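Side-chain contacts in bartonella effector protein (Bep) substrate of VirB T4SS (Bartonella clarridgeiae, PDB 4YK2), which is probably translocated into host cells by the VirB type IV secretion system, a step in which its BID domain, the part described here, most likely takes part: residues A[35-40]-A[113-118]; A[40-45]-A[50-55]; A[79-84]-A[97-102]. All coordinates share one frame; numbering follows the deposited sequence. Where two conformers were deposited one is given.

Contact 1: residues A[35-40]-A[113-118]; sequences QEQEKE and IHKYAD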
loop_
_atom_site.group_PDB
_atom_site.type_symbol
_atom_site.label_atom_id
_atom_site.label_comp_id
_atom_site.label_asym_id
_atom_site.label_seq_id
_atom_site.Cartn_x
_atom_site.Cartn_y
_atom_site.Cartn_z
ATOM N N GLN A 35 9.748 0.669 6.791
ATOM C CA GLN A 35 9.160 -0.381 7.599
ATOM C C GLN A 35 7.781 0.003 8.143
ATOM O O GLN A 35 6.864 -0.817 8.134
ATOM C CB GLN A 35 10.092 -0.748 8.737
ATOM C CG GLN A 35 9.626 -1.914 9.572
ATOM C CD GLN A 35 10.585 -2.206 10.714
ATOM O OE1 GLN A 35 11.029 -3.347 10.900
ATOM N NE2 GLN A 35 10.916 -1.173 11.481
ATOM N N GLU A 36 7.625 1.243 8.601
ATOM C CA GLU A 36 6.327 1.678 9.100
ATOM C C GLU A 36 5.240 1.686 8.012
ATOM O O GLU A 36 4.076 1.411 8.300
ATOM C CB GLU A 36 6.427 3.076 9.728
ATOM C CG GLU A 36 7.038 3.078 11.137
ATOM C CD GLU A 36 6.345 2.098 12.089
ATOM O OE1 GLU A 36 5.162 2.331 12.436
ATOM O OE2 GLU A 36 6.986 1.095 12.490
ATOM N N GLN A 37 5.604 2.027 6.779
ATOM C CA GLN A 37 4.619 2.002 5.693
ATOM C C GLN A 37 4.245 0.574 5.332
ATOM O O GLN A 37 3.075 0.289 5.068
ATOM C CB GLN A 37 5.135 2.742 4.461
ATOM C CG GLN A 37 5.269 4.256 4.703
ATOM C CD GLN A 37 4.020 4.850 5.320
ATOM O OE1 GLN A 37 2.901 4.556 4.890
ATOM N NE2 GLN A 37 4.200 5.693 6.334
ATOM N N GLU A 38 5.232 -0.321 5.319
ATOM C CA GLU A 38 4.954 -1.722 5.024
ATOM C C GLU A 38 3.950 -2.274 6.023
ATOM O O GLU A 38 3.046 -3.007 5.658
ATOM C CB GLU A 38 6.229 -2.568 5.050
ATOM C CG GLU A 38 7.202 -2.283 3.929
ATOM C CD GLU A 38 8.446 -3.154 4.025
ATOM O OE1 GLU A 38 8.807 -3.545 5.152
ATOM O OE2 GLU A 38 9.059 -3.449 2.984
ATOM N N LYS A 39 4.117 -1.916 7.287
ATOM C CA LYS A 39 3.202 -2.363 8.327
ATOM C C LYS A 39 1.787 -1.813 8.103
ATOM O O LYS A 39 0.804 -2.544 8.202
ATOM C CB LYS A 39 3.734 -1.934 9.700
ATOM C CG LYS A 39 2.898 -2.376 10.898
ATOM C CD LYS A 39 3.548 -1.858 12.200
ATOM C CE LYS A 39 2.886 -2.423 13.453
ATOM N NZ LYS A 39 3.681 -2.137 14.686
ATOM N N GLU A 40 1.682 -0.521 7.821
ATOM C CA GLU A 40 0.375 0.081 7.596
ATOM C C GLU A 40 -0.277 -0.464 6.315
ATOM O O GLU A 40 -1.496 -0.646 6.268
ATOM C CB GLU A 40 0.488 1.608 7.538
ATOM C CG GLU A 40 -0.828 2.357 7.310
ATOM C CD GLU A 40 -1.789 2.297 8.500
ATOM O OE1 GLU A 40 -1.550 1.531 9.454
ATOM O OE2 GLU A 40 -2.802 3.025 8.480
ATOM N N ILE A 113 0.880 3.527 0.160
ATOM C CA ILE A 113 1.708 3.050 -0.940
ATOM C C ILE A 113 2.537 4.197 -1.523
ATOM O O ILE A 113 3.711 4.012 -1.849
ATOM C CB ILE A 113 0.841 2.357 -2.016
ATOM C CG1 ILE A 113 0.324 1.020 -1.483
ATOM C CG2 ILE A 113 1.634 2.142 -3.310
ATOM C CD1 ILE A 113 -0.765 0.390 -2.368
ATOM N N HIS A 114 1.949 5.386 -1.631
ATOM C CA HIS A 114 2.702 6.556 -2.098
ATOM C C HIS A 114 3.830 6.905 -1.115
ATOM O O HIS A 114 4.946 7.222 -1.535
ATOM C CB HIS A 114 1.790 7.772 -2.290
ATOM C CG HIS A 114 1.107 7.820 -3.624
ATOM N ND1 HIS A 114 1.769 8.139 -4.791
ATOM C CD2 HIS A 114 -0.188 7.607 -3.973
ATOM C CE1 HIS A 114 0.917 8.103 -5.803
ATOM N NE2 HIS A 114 -0.279 7.789 -5.332
ATOM N N LYS A 115 3.545 6.839 0.183
ATOM C CA LYS A 115 4.577 7.095 1.200
ATOM C C LYS A 115 5.696 6.057 1.153
ATOM O O LYS A 115 6.871 6.402 1.255
ATOM C CB LYS A 115 3.964 7.130 2.596
ATOM C CG LYS A 115 3.134 8.373 2.862
ATOM C CD LYS A 115 2.634 8.407 4.291
ATOM C CE LYS A 115 1.694 9.594 4.495
ATOM N NZ LYS A 115 0.857 9.442 5.717
ATOM N N TYR A 116 5.323 4.788 0.998
ATOM C CA TYR A 116 6.284 3.707 0.827
ATOM C C TYR A 116 7.188 3.974 -0.378
ATOM O O TYR A 116 8.420 3.923 -0.273
ATOM C CB TYR A 116 5.537 2.370 0.673
ATOM C CG TYR A 116 6.410 1.202 0.288
ATOM C CD1 TYR A 116 7.134 0.501 1.247
ATOM C CD2 TYR A 116 6.491 0.780 -1.034
ATOM C CE1 TYR A 116 7.924 -0.564 0.895
ATOM C CE2 TYR A 116 7.279 -0.286 -1.396
ATOM C CZ TYR A 116 7.989 -0.958 -0.424
ATOM O OH TYR A 116 8.769 -2.025 -0.788
ATOM N N ALA A 117 6.576 4.288 -1.514
ATOM C CA ALA A 117 7.323 4.592 -2.737
ATOM C C ALA A 117 8.267 5.778 -2.572
ATOM O O ALA A 117 9.389 5.746 -3.066
ATOM C CB ALA A 117 6.373 4.857 -3.879
ATOM N N ASP A 118 7.800 6.831 -1.905
ATOM C CA ASP A 118 8.626 8.008 -1.646
ATOM C C ASP A 118 9.826 7.658 -0.782
ATOM O O ASP A 118 10.928 8.155 -1.010
ATOM C CB ASP A 118 7.819 9.111 -0.953
ATOM C CG ASP A 118 6.847 9.812 -1.890
ATOM O OD1 ASP A 118 6.913 9.576 -3.112
ATOM O OD2 ASP A 118 6.023 10.612 -1.396
HETATM O O HOH W 1 2.579 7.656 7.760
#
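Gln37 and Tyr116 are the nearest CA pair, 5.4 Å apart, where segments 35-40 and 113-118 run antiparallel in the BID four-helix bundle, their short axes passing at 8.9 Å with 155° between their directions. Both segments are interior turns of long helices, 21-49 and 106-123, which lie side by side in the bundle. Gln37 is the central residue of the interface. Its CB points at the partner helix and rests against Tyr116 CB at 3.8 Å, near the plane of the phenol ring and at its edge. A bend at chi2 (-49°) then turns the amide across the lysine chain, CD 3.6 Å from Lys115 CB, and OE1 and NE2 also lie against the lysine methylenes CB and CD. From that CB the lysine chain runs on extended, and its end leads away from the partner helix. On the other flank, Glu38 reaches the ring from an oblique direction. Its CG lies 3.6 Å from Tyr116 CE1, and the extended chain beyond carries the carboxylate past CE1 toward the hydroxyl end, its plane 22° from that of the ring. This is contact through methylene and aromatic carbon, with no direct hydrogen bond between the two segments. Tyr116 is buried, packed also against Ile34 and Ile41 of helix 21-49 and His63 of helix 56-64. The polar ends of Gln37 and Lys115 are nevertheless joined through one water, which accepts from both side chains and lies 2.9 Å from Gln37 NE2 and 3.2 Å from Lys115 NZ.

Contact 2: residues A[40-45]-A[50-55]; sequences EIRRLS and GNQNQL. With SO4 (sulfate ion), chain E.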
loop_
_atom_site.group_PDB
_atom_site.type_symbol
_atom_site.label_atom_id
_atom_site.label_comp_id
_atom_site.label_asym_id
_atom_site.label_seq_id
_atom_site.Cartn_x
_atom_site.Cartn_y
_atom_site.Cartn_z
ATOM N N GLU A 40 1.682 -0.521 7.821
ATOM C CA GLU A 40 0.375 0.081 7.596
ATOM C C GLU A 40 -0.277 -0.464 6.315
ATOM O O GLU A 40 -1.496 -0.646 6.268
ATOM C CB GLU A 40 0.488 1.608 7.538
ATOM C CG GLU A 40 -0.828 2.357 7.310
ATOM C CD GLU A 40 -1.789 2.297 8.500
ATOM O OE1 GLU A 40 -1.550 1.531 9.454
ATOM O OE2 GLU A 40 -2.802 3.025 8.480
ATOM N N ILE A 41 0.528 -0.734 5.287
ATOM C CA ILE A 41 -0.005 -1.351 4.063
ATOM C C ILE A 41 -0.589 -2.744 4.356
ATOM O O ILE A 41 -1.647 -3.110 3.827
ATOM C CB ILE A 41 1.068 -1.403 2.960
ATOM C CG1 ILE A 41 1.363 0.028 2.467
ATOM C CG2 ILE A 41 0.594 -2.278 1.783
ATOM C CD1 ILE A 41 2.566 0.132 1.531
ATOM N N ARG A 42 0.094 -3.520 5.196
ATOM C CA ARG A 42 -0.438 -4.820 5.595
ATOM C C ARG A 42 -1.769 -4.670 6.343
ATOM O O ARG A 42 -2.726 -5.401 6.066
ATOM C CB ARG A 42 0.570 -5.589 6.461
ATOM C CG ARG A 42 1.660 -6.308 5.664
ATOM C CD ARG A 42 2.443 -7.292 6.528
ATOM N NE ARG A 42 3.005 -6.650 7.712
ATOM C CZ ARG A 42 4.242 -6.172 7.789
ATOM N NH1 ARG A 42 5.064 -6.268 6.752
ATOM N NH2 ARG A 42 4.653 -5.606 8.910
ATOM N N ARG A 43 -1.821 -3.727 7.284
ATOM C CA ARG A 43 -3.021 -3.496 8.090
ATOM C C ARG A 43 -4.195 -3.078 7.217
ATOM O O ARG A 43 -5.305 -3.612 7.339
ATOM C CB ARG A 43 -2.766 -2.422 9.162
ATOM C CG ARG A 43 -3.870 -2.341 10.230
ATOM C CD ARG A 43 -3.689 -1.143 11.192
ATOM N NE ARG A 43 -3.796 0.128 10.472
ATOM C CZ ARG A 43 -4.945 0.747 10.202
ATOM N NH1 ARG A 43 -6.097 0.216 10.589
ATOM N NH2 ARG A 43 -4.948 1.901 9.542
ATOM N N LEU A 44 -3.942 -2.139 6.315
ATOM C CA LEU A 44 -4.988 -1.669 5.405
ATOM C C LEU A 44 -5.386 -2.711 4.344
ATOM O O LEU A 44 -6.555 -2.779 3.945
ATOM C CB LEU A 44 -4.537 -0.375 4.733
ATOM C CG LEU A 44 -4.386 0.810 5.702
ATOM C CD1 LEU A 44 -3.677 1.953 5.013
ATOM C CD2 LEU A 44 -5.742 1.291 6.220
ATOM N N SER A 45 -4.427 -3.516 3.890
ATOM C CA SER A 45 -4.723 -4.552 2.884
ATOM C C SER A 45 -5.623 -5.647 3.466
ATOM O O SER A 45 -6.481 -6.209 2.773
ATOM C CB SER A 45 -3.428 -5.177 2.334
ATOM O OG SER A 45 -2.689 -4.245 1.538
ATOM N N GLY A 50 -8.906 -8.475 2.766
ATOM C CA GLY A 50 -8.962 -9.665 3.600
ATOM C C GLY A 50 -7.668 -10.457 3.543
ATOM O O GLY A 50 -7.619 -11.590 3.997
ATOM N N ASN A 51 -6.616 -9.859 2.988
ATOM C CA ASN A 51 -5.299 -10.513 2.899
ATOM C C ASN A 51 -4.232 -9.439 3.040
ATOM O O ASN A 51 -4.074 -8.590 2.167
ATOM C CB ASN A 51 -5.139 -11.279 1.573
ATOM C CG ASN A 51 -3.812 -12.043 1.476
ATOM O OD1 ASN A 51 -2.881 -11.833 2.259
ATOM N ND2 ASN A 51 -3.732 -12.946 0.513
ATOM N N GLN A 52 -3.508 -9.461 4.150
ATOM C CA GLN A 52 -2.577 -8.373 4.430
ATOM C C GLN A 52 -1.419 -8.342 3.424
ATOM O O GLN A 52 -0.727 -7.332 3.303
ATOM C CB GLN A 52 -2.042 -8.484 5.861
ATOM C CG GLN A 52 -1.240 -9.709 6.163
ATOM C CD GLN A 52 -0.953 -9.828 7.654
ATOM O OE1 GLN A 52 -0.698 -8.827 8.335
ATOM N NE2 GLN A 52 -1.036 -11.040 8.173
ATOM N N ASN A 53 -1.223 -9.442 2.697
ATOM C CA ASN A 53 -0.183 -9.486 1.668
ATOM C C ASN A 53 -0.742 -9.528 0.245
ATOM O O ASN A 53 -0.061 -9.980 -0.672
ATOM C CB ASN A 53 0.731 -10.692 1.904
ATOM C CG ASN A 53 1.443 -10.614 3.240
ATOM O OD1 ASN A 53 2.022 -9.580 3.587
ATOM N ND2 ASN A 53 1.362 -11.683 4.014
ATOM N N GLN A 54 -1.970 -9.048 0.058
ATOM C CA GLN A 54 -2.628 -9.112 -1.256
ATOM C C GLN A 54 -1.772 -8.499 -2.378
ATOM O O GLN A 54 -1.664 -9.049 -3.485
ATOM C CB GLN A 54 -3.993 -8.398 -1.208
ATOM C CG GLN A 54 -4.838 -8.639 -2.463
ATOM C CD GLN A 54 -5.262 -10.087 -2.561
ATOM O OE1 GLN A 54 -5.930 -10.600 -1.674
ATOM N NE2 GLN A 54 -4.828 -10.765 -3.607
ATOM N N LEU A 55 -1.140 -7.369 -2.083
ATOM C CA LEU A 55 -0.412 -6.630 -3.107
ATOM C C LEU A 55 1.100 -6.830 -3.045
ATOM O O LEU A 55 1.852 -5.964 -3.509
ATOM C CB LEU A 55 -0.722 -5.140 -2.998
ATOM C CG LEU A 55 -2.199 -4.765 -3.057
ATOM C CD1 LEU A 55 -2.361 -3.266 -2.800
ATOM C CD2 LEU A 55 -2.884 -5.187 -4.404
HETATM S S SO4 E . -6.471 -15.470 -0.390
HETATM O O1 SO4 E . -7.224 -14.904 0.726
HETATM O O2 SO4 E . -5.758 -14.403 -1.088
HETATM O O3 SO4 E . -7.396 -16.101 -1.323
HETATM O O4 SO4 E . -5.527 -16.473 0.104
HETATM O O HOH W 2 -0.758 -5.864 0.373
#
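Arg42 and Gln52 meet largely through backbone atoms where the chain doubles back after helix 21-49. A CA-H...O contact runs from Arg42 CA to Gln52 O (3.4 Å, 157° at the hydrogen), and Gln52 CB presses on Arg42 O at 3.2 Å. In the Arg42 conformer described, one of two, CD lies 3.9 Å from Gln52 OE1, which sits at the guanidinium edge with the amide plane turned 68° from it; Asn53 runs alongside, OD1 near CD. Ser45 is a second first-shell residue: its CB lies 3.6 Å from Gln52 O, and its OG donates to Ile41 O at 2.8 Å. The hydroxyl is set beside its own backbone N (chi1 -69°), which lets it reach that carbonyl from the face opposite Ser45 N. A water donates to Ser45 OG at 2.8 Å and, more distantly, to Gln52 O, while accepting from Leu55 N, and so ties the helix to the returning loop. Gly50 leaves the helix with positive phi, and its N makes a weak bond to Ser45 O. An Asx turn, Asn53 N to Asn51 OD1, accompanies the type I turn 51-54, and Asn51 ND2 donates to a sulfate probably from the crystallisation liquor. Ile41 and Ser45 also pack on helix 106-123, and Leu55, against Phe49 and Phe83, precedes helix 56-64, so the reversal joins two bundle helices.

Contact 3: residues A[79-84]-A[97-102]; sequences SPESFA and SKRKQA. With SO4 (sulfate ion), chain D.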
loop_
_atom_site.group_PDB
_atom_site.type_symbol
_atom_site.label_atom_id
_atom_site.label_comp_id
_atom_site.label_asym_id
_atom_site.label_seq_id
_atom_site.Cartn_x
_atom_site.Cartn_y
_atom_site.Cartn_z
ATOM N N SER A 79 -10.137 0.943 -9.897
ATOM C CA SER A 79 -10.564 -0.437 -10.168
ATOM C C SER A 79 -9.905 -1.416 -9.202
ATOM O O SER A 79 -9.199 -2.331 -9.630
ATOM C CB SER A 79 -10.230 -0.853 -11.609
ATOM O OG SER A 79 -10.665 0.106 -12.553
ATOM N N PRO A 80 -10.133 -1.239 -7.892
ATOM C CA PRO A 80 -9.453 -2.104 -6.924
ATOM C C PRO A 80 -9.721 -3.598 -7.100
ATOM O O PRO A 80 -8.845 -4.400 -6.777
ATOM C CB PRO A 80 -10.006 -1.613 -5.575
ATOM C CG PRO A 80 -11.287 -0.944 -5.915
ATOM C CD PRO A 80 -11.014 -0.271 -7.217
ATOM N N GLU A 81 -10.889 -3.978 -7.617
ATOM C CA GLU A 81 -11.172 -5.410 -7.728
ATOM C C GLU A 81 -10.430 -6.034 -8.930
ATOM O O GLU A 81 -10.469 -7.237 -9.128
ATOM C CB GLU A 81 -12.700 -5.669 -7.764
ATOM C CG GLU A 81 -13.320 -5.553 -6.339
ATOM C CD GLU A 81 -14.786 -5.985 -6.207
ATOM O OE1 GLU A 81 -15.602 -5.613 -7.083
ATOM O OE2 GLU A 81 -15.124 -6.680 -5.205
ATOM N N SER A 82 -9.683 -5.224 -9.674
ATOM C CA SER A 82 -8.687 -5.762 -10.611
ATOM C C SER A 82 -7.657 -6.608 -9.873
ATOM O O SER A 82 -7.146 -7.582 -10.415
ATOM C CB SER A 82 -7.953 -4.637 -11.358
ATOM O OG SER A 82 -8.809 -4.018 -12.298
ATOM N N PHE A 83 -7.326 -6.225 -8.637
ATOM C CA PHE A 83 -6.308 -6.955 -7.890
ATOM C C PHE A 83 -6.886 -8.193 -7.197
ATOM O O PHE A 83 -6.282 -9.268 -7.210
ATOM C CB PHE A 83 -5.623 -6.023 -6.861
ATOM C CG PHE A 83 -4.865 -4.884 -7.493
ATOM C CD1 PHE A 83 -3.731 -5.129 -8.258
ATOM C CD2 PHE A 83 -5.277 -3.573 -7.321
ATOM C CE1 PHE A 83 -3.036 -4.092 -8.855
ATOM C CE2 PHE A 83 -4.572 -2.523 -7.897
ATOM C CZ PHE A 83 -3.448 -2.780 -8.657
ATOM N N ALA A 84 -8.050 -8.029 -6.579
ATOM C CA ALA A 84 -8.736 -9.116 -5.891
ATOM C C ALA A 84 -10.117 -8.623 -5.517
ATOM O O ALA A 84 -10.360 -7.420 -5.500
ATOM C CB ALA A 84 -7.972 -9.556 -4.640
ATOM N N SER A 97 -21.438 -4.468 5.976
ATOM C CA SER A 97 -20.589 -3.557 6.741
ATOM C C SER A 97 -19.105 -3.755 6.440
ATOM O O SER A 97 -18.338 -2.794 6.356
ATOM C CB SER A 97 -20.846 -3.729 8.237
ATOM O OG SER A 97 -19.979 -2.902 8.990
ATOM N N LYS A 98 -18.709 -5.012 6.277
ATOM C CA LYS A 98 -17.333 -5.344 5.958
ATOM C C LYS A 98 -16.931 -4.738 4.608
ATOM O O LYS A 98 -15.825 -4.225 4.452
ATOM C CB LYS A 98 -17.151 -6.862 5.943
ATOM C CG LYS A 98 -15.760 -7.329 6.309
ATOM C CD LYS A 98 -15.726 -8.834 6.513
ATOM C CE LYS A 98 -14.359 -9.295 6.973
ATOM N NZ LYS A 98 -14.313 -10.762 7.241
ATOM N N ARG A 99 -17.836 -4.783 3.640
ATOM C CA ARG A 99 -17.565 -4.205 2.329
ATOM C C ARG A 99 -17.437 -2.686 2.418
ATOM O O ARG A 99 -16.574 -2.094 1.774
ATOM C CB ARG A 99 -18.661 -4.572 1.329
ATOM C CG ARG A 99 -18.488 -3.908 -0.032
ATOM C CD ARG A 99 -17.164 -4.298 -0.696
ATOM N NE ARG A 99 -17.016 -5.749 -0.852
ATOM C CZ ARG A 99 -17.418 -6.440 -1.919
ATOM N NH1 ARG A 99 -18.005 -5.823 -2.942
ATOM N NH2 ARG A 99 -17.237 -7.755 -1.967
ATOM N N LYS A 100 -18.304 -2.060 3.206
ATOM C CA LYS A 100 -18.257 -0.613 3.368
ATOM C C LYS A 100 -16.937 -0.189 4.018
ATOM O O LYS A 100 -16.325 0.773 3.577
ATOM C CB LYS A 100 -19.459 -0.116 4.177
ATOM C CG LYS A 100 -20.793 -0.298 3.441
ATOM C CD LYS A 100 -21.947 0.402 4.151
ATOM C CE LYS A 100 -23.218 0.364 3.310
ATOM N NZ LYS A 100 -24.347 1.115 3.938
ATOM N N GLN A 101 -16.476 -0.927 5.025
ATOM C CA GLN A 101 -15.174 -0.626 5.628
ATOM C C GLN A 101 -14.031 -0.836 4.638
ATOM O O GLN A 101 -13.074 -0.069 4.637
ATOM C CB GLN A 101 -14.926 -1.470 6.880
ATOM C CG GLN A 101 -15.724 -1.027 8.106
ATOM C CD GLN A 101 -15.622 0.471 8.372
ATOM O OE1 GLN A 101 -16.616 1.203 8.291
ATOM N NE2 GLN A 101 -14.417 0.933 8.695
ATOM N N ALA A 102 -14.125 -1.876 3.808
ATOM C CA ALA A 102 -13.100 -2.120 2.798
ATOM C C ALA A 102 -12.974 -0.906 1.886
ATOM O O ALA A 102 -11.870 -0.373 1.686
ATOM C CB ALA A 102 -13.427 -3.379 1.979
HETATM S S SO4 D . -23.945 -6.380 8.118
HETATM O O1 SO4 D . -23.631 -5.925 9.470
HETATM O O2 SO4 D . -23.731 -5.286 7.176
HETATM O O3 SO4 D . -23.078 -7.501 7.767
HETATM O O4 SO4 D . -25.341 -6.805 8.053
HETATM O O HOH W 3 -18.106 -8.419 -4.924
#
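Glu81 and Arg99 come together at the end of the four-helix bundle where the connection between helices 69-78 and 97-103 forms, in all likelihood, part of the hook of the BID fold. Charge makes the direct link across the contact. The two side chains arrive from opposite directions, and in the Glu81 conformer described here OE2 sits over one face of the guanidinium, 3.8 Å from Arg99 NH1. The salt bridge is long: OE2 stands above the flat group, away from the directions of its N-H bonds, and so the attraction is one of charge; the carboxylate and guanidinium planes stand 74° apart. Because a second conformer of Glu81 was deposited, this arrangement is one of at least two. Water supplies an indirect link: lying in the guanidinium plane at its edge, one molecule accepts from Arg99 NH2 at 3.2 Å and donates weakly to Glu81 OE2. Direct hydrogen bonds go instead to the intervening loop. Arg99 NE donates to Ala87 O and NH2 to Gly88 O, while Glu81 OE2 accepts from Leu86 N, so one short run of backbone holds both charged ends. Bends at chi2 (60°) and chi3 (57°) curl the arginine toward these carbonyls. Backbone bonds from Ser82 N to Ser79 O and from Phe83 N to Pro80 O form the 3-10 turn that follows helix 69-78. A side-chain-to-backbone bond marks the start of the second helix, where Asn96 OD1 accepts from Arg99 N. A sulfate, probably from the crystallisation liquor, sits at this helix start, its O2 accepting a hydrogen bond from Ser97 N at 2.7 Å.

All three contacts are partly buried, but contacts 1 and 2 lie near the chain centre, their own centres about 6 and 7 Å from it, and contact 3 is more peripheral at about 14 Å. Contacts 1 and 2 share helix 21-49 and adjoin one another, with Ile113 packing on Leu55. Contact 1 unites two helices far apart in sequence, whereas contact 2 spans a local reversal between consecutive helices. Contact 3 meets contact 2 where Gln54 CD lies 3.5 Å from Ala84 CB. Chemistry follows place: carbon packing with a water at its margin in contact 1, backbone atoms and a water in contact 2, and charges held by backbone groups of the loop in contact 3.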